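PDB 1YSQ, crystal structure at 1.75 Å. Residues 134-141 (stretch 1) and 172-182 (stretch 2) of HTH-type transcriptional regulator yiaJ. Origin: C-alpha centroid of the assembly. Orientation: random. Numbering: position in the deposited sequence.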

# COMPACT_ATOMS: atom_id res chain seq x y z
N ALA A 134 1.05 1.75 4.45
CA ALA A 134 0.71 2.24 3.12
C ALA A 134 -0.05 3.56 3.21
O ALA A 134 -0.73 3.84 4.22
CB ALA A 134 -0.12 1.19 2.36
N VAL A 135 0.09 4.38 2.17
CA VAL A 135 -0.61 5.66 2.05
C VAL A 135 -1.16 5.85 0.62
O VAL A 135 -0.61 5.31 -0.34
CB VAL A 135 0.29 6.88 2.40
CG1 VAL A 135 0.65 6.90 3.88
CG2 VAL A 135 1.55 6.92 1.52
N PRO A 136 -2.23 6.63 0.47
CA PRO A 136 -2.76 7.00 -0.85
C PRO A 136 -1.91 8.06 -1.56
O PRO A 136 -1.25 8.85 -0.89
CB PRO A 136 -4.14 7.57 -0.52
CG PRO A 136 -3.97 8.16 0.89
CD PRO A 136 -3.06 7.18 1.57
N VAL A 137 -1.92 8.05 -2.90
CA VAL A 137 -1.43 9.16 -3.72
C VAL A 137 -2.69 9.73 -4.36
O VAL A 137 -3.37 9.04 -5.11
CB VAL A 137 -0.44 8.69 -4.82
CG1 VAL A 137 -0.07 9.85 -5.79
CG2 VAL A 137 0.79 8.06 -4.20
N PHE A 138 -3.04 10.96 -4.00
CA PHE A 138 -4.31 11.52 -4.47
C PHE A 138 -4.14 12.19 -5.84
O PHE A 138 -3.09 12.80 -6.10
CB PHE A 138 -4.83 12.56 -3.46
CG PHE A 138 -5.32 11.96 -2.17
CD1 PHE A 138 -6.54 11.28 -2.12
CD2 PHE A 138 -4.57 12.09 -0.99
CE1 PHE A 138 -7.02 10.73 -0.91
CE2 PHE A 138 -5.03 11.54 0.22
CZ PHE A 138 -6.27 10.85 0.25
N ASP A 139 -5.15 12.09 -6.69
CA ASP A 139 -5.19 12.97 -7.87
C ASP A 139 -5.81 14.33 -7.48
O ASP A 139 -6.16 14.54 -6.31
CB ASP A 139 -5.88 12.31 -9.08
CG ASP A 139 -7.40 12.12 -8.91
OD1 ASP A 139 -8.04 12.73 -8.01
OD2 ASP A 139 -8.04 11.37 -9.67
N ILE A 140 -5.93 15.24 -8.45
CA ILE A 140 -6.44 16.59 -8.17
C ILE A 140 -7.86 16.58 -7.60
O ILE A 140 -8.26 17.53 -6.92
CB ILE A 140 -6.35 17.52 -9.43
CG1 ILE A 140 -6.91 16.82 -10.67
CG2 ILE A 140 -4.90 18.01 -9.64
CD1 ILE A 140 -7.50 17.78 -11.70
N HIS A 141 -8.61 15.51 -7.87
CA HIS A 141 -10.00 15.39 -7.44
C HIS A 141 -10.19 14.58 -6.17
O HIS A 141 -11.31 14.25 -5.80
CB HIS A 141 -10.85 14.78 -8.57
CG HIS A 141 -10.80 15.55 -9.86
ND1 HIS A 141 -11.03 16.90 -9.94
CD2 HIS A 141 -10.55 15.13 -11.13
CE1 HIS A 141 -10.92 17.29 -11.20
NE2 HIS A 141 -10.63 16.24 -11.94
N THR A 172 6.53 11.51 1.11
CA THR A 172 6.82 10.96 -0.21
C THR A 172 5.57 10.95 -1.10
O THR A 172 5.61 11.47 -2.22
CB THR A 172 7.45 9.56 -0.05
OG1 THR A 172 8.71 9.67 0.63
CG2 THR A 172 7.79 8.94 -1.42
N ALA A 173 4.46 10.37 -0.60
CA ALA A 173 3.20 10.36 -1.33
C ALA A 173 2.71 11.77 -1.65
O ALA A 173 2.23 12.02 -2.74
CB ALA A 173 2.11 9.59 -0.56
N GLN A 174 2.83 12.69 -0.70
CA GLN A 174 2.39 14.07 -0.90
C GLN A 174 3.14 14.73 -2.06
O GLN A 174 2.53 15.40 -2.89
CB GLN A 174 2.59 14.90 0.37
CG GLN A 174 1.52 14.67 1.44
CD GLN A 174 1.92 15.28 2.80
OE1 GLN A 174 3.11 15.47 3.10
NE2 GLN A 174 0.92 15.61 3.61
N ALA A 175 4.46 14.53 -2.12
CA ALA A 175 5.30 15.09 -3.17
C ALA A 175 4.89 14.55 -4.56
O ALA A 175 4.72 15.33 -5.51
CB ALA A 175 6.77 14.82 -2.89
N ILE A 176 4.71 13.23 -4.65
CA ILE A 176 4.21 12.60 -5.87
C ILE A 176 2.83 13.15 -6.27
O ILE A 176 2.61 13.52 -7.42
CB ILE A 176 4.15 11.04 -5.70
CG1 ILE A 176 5.55 10.48 -5.42
CG2 ILE A 176 3.48 10.38 -6.95
CD1 ILE A 176 5.58 9.01 -4.94
N SER A 177 1.91 13.20 -5.32
CA SER A 177 0.57 13.71 -5.59
C SER A 177 0.59 15.17 -6.07
O SER A 177 -0.13 15.54 -7.02
CB SER A 177 -0.29 13.59 -4.33
OG SER A 177 -1.52 14.25 -4.53
N ASN A 178 1.42 15.99 -5.42
CA ASN A 178 1.56 17.41 -5.73
C ASN A 178 2.12 17.61 -7.13
O ASN A 178 1.61 18.42 -7.90
CB ASN A 178 2.42 18.12 -4.68
CG ASN A 178 1.68 18.33 -3.36
OD1 ASN A 178 0.45 18.25 -3.31
ND2 ASN A 178 2.44 18.59 -2.28
N GLU A 179 3.17 16.85 -7.46
CA GLU A 179 3.77 16.88 -8.79
C GLU A 179 2.84 16.35 -9.88
O GLU A 179 2.82 16.89 -10.98
CB GLU A 179 5.08 16.11 -8.80
CG GLU A 179 6.26 16.95 -8.34
CD GLU A 179 7.54 16.16 -8.16
OE1 GLU A 179 8.27 16.46 -7.18
OE2 GLU A 179 7.82 15.25 -8.98
N LEU A 180 2.08 15.31 -9.58
CA LEU A 180 1.11 14.78 -10.55
C LEU A 180 0.06 15.85 -10.84
O LEU A 180 -0.24 16.15 -12.00
CB LEU A 180 0.47 13.48 -10.05
CG LEU A 180 -0.73 12.89 -10.81
CD1 LEU A 180 -0.35 12.37 -12.20
CD2 LEU A 180 -1.43 11.81 -9.98
N GLY A 181 -0.46 16.46 -9.77
CA GLY A 181 -1.42 17.54 -9.84
C GLY A 181 -0.99 18.68 -10.75
O GLY A 181 -1.80 19.16 -11.55
N PHE A 182 0.26 19.10 -10.62
CA PHE A 182 0.81 20.17 -11.46
C PHE A 182 0.74 19.80 -12.94
O PHE A 182 0.36 20.62 -13.77
CB PHE A 182 2.26 20.52 -11.06
CG PHE A 182 2.42 21.05 -9.65
CD1 PHE A 182 1.32 21.54 -8.93
CD2 PHE A 182 3.67 21.06 -9.04
CE1 PHE A 182 1.48 22.02 -7.61
CE2 PHE A 182 3.84 21.55 -7.73
CZ PHE A 182 2.74 22.03 -7.02
O HOH W 1 -2.46 14.98 -7.84

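Strand 134-137 runs nearly parallel to helix 172-182: their N-to-C directions differ by 12° and the axes approach to 7.8 Å. The contact buries 380 Å², both sides summed, and is built around Val137, Ala173 and Ser177.

Val137 is covered most, at 70 Å². Its CA-to-CB bond points sideways, yet with chi1 at 173° (t) both methyls reach the helix. Val137 CG1 lies 3.8 Å from Ile176 CG2 and 3.9 Å from Ser177 CA, while Val137 CG2 lies 4.2 Å from Ala173 CB, so the side chain spans one turn of helix. The backbones are close here as well, with Val137 CA 5.3 Å from Ser177 CA.

Ala173, with 60 Å² covered, directs its single methyl toward the strand. Ala173 CB packs 3.4 Å from Val135 CG2, a tight apolar contact, and 3.5 Å from Pro136 O; one methyl thus meets three successive strand residues.

Ser177 supplies the direct polar link. Its chi1 of 172° (t) places Ser177 OG 2.7 Å from Phe138 O, and the hydroxyl donates this hydrogen bond. The same carbonyl also accepts from water 1, whose oxygen is 2.9 Å from Phe138 O and 2.5 Å from Ser177 O. Because the water donates to both, it bridges the two backbones beside the direct bond. Ser177 O additionally accepts the helical hydrogen bond from Gly181 N at 2.9 Å.

Beyond the strand, the loop stays close to the helix. Ile140 CG2 rests 3.5 Å from Gly181 CA, where the backbone is bare; an ideal CB on Gly181 would fall 3.4 Å from that methyl, a tight fit. Leu180 CD2 makes looser contact, 4.3 Å from Phe138 O.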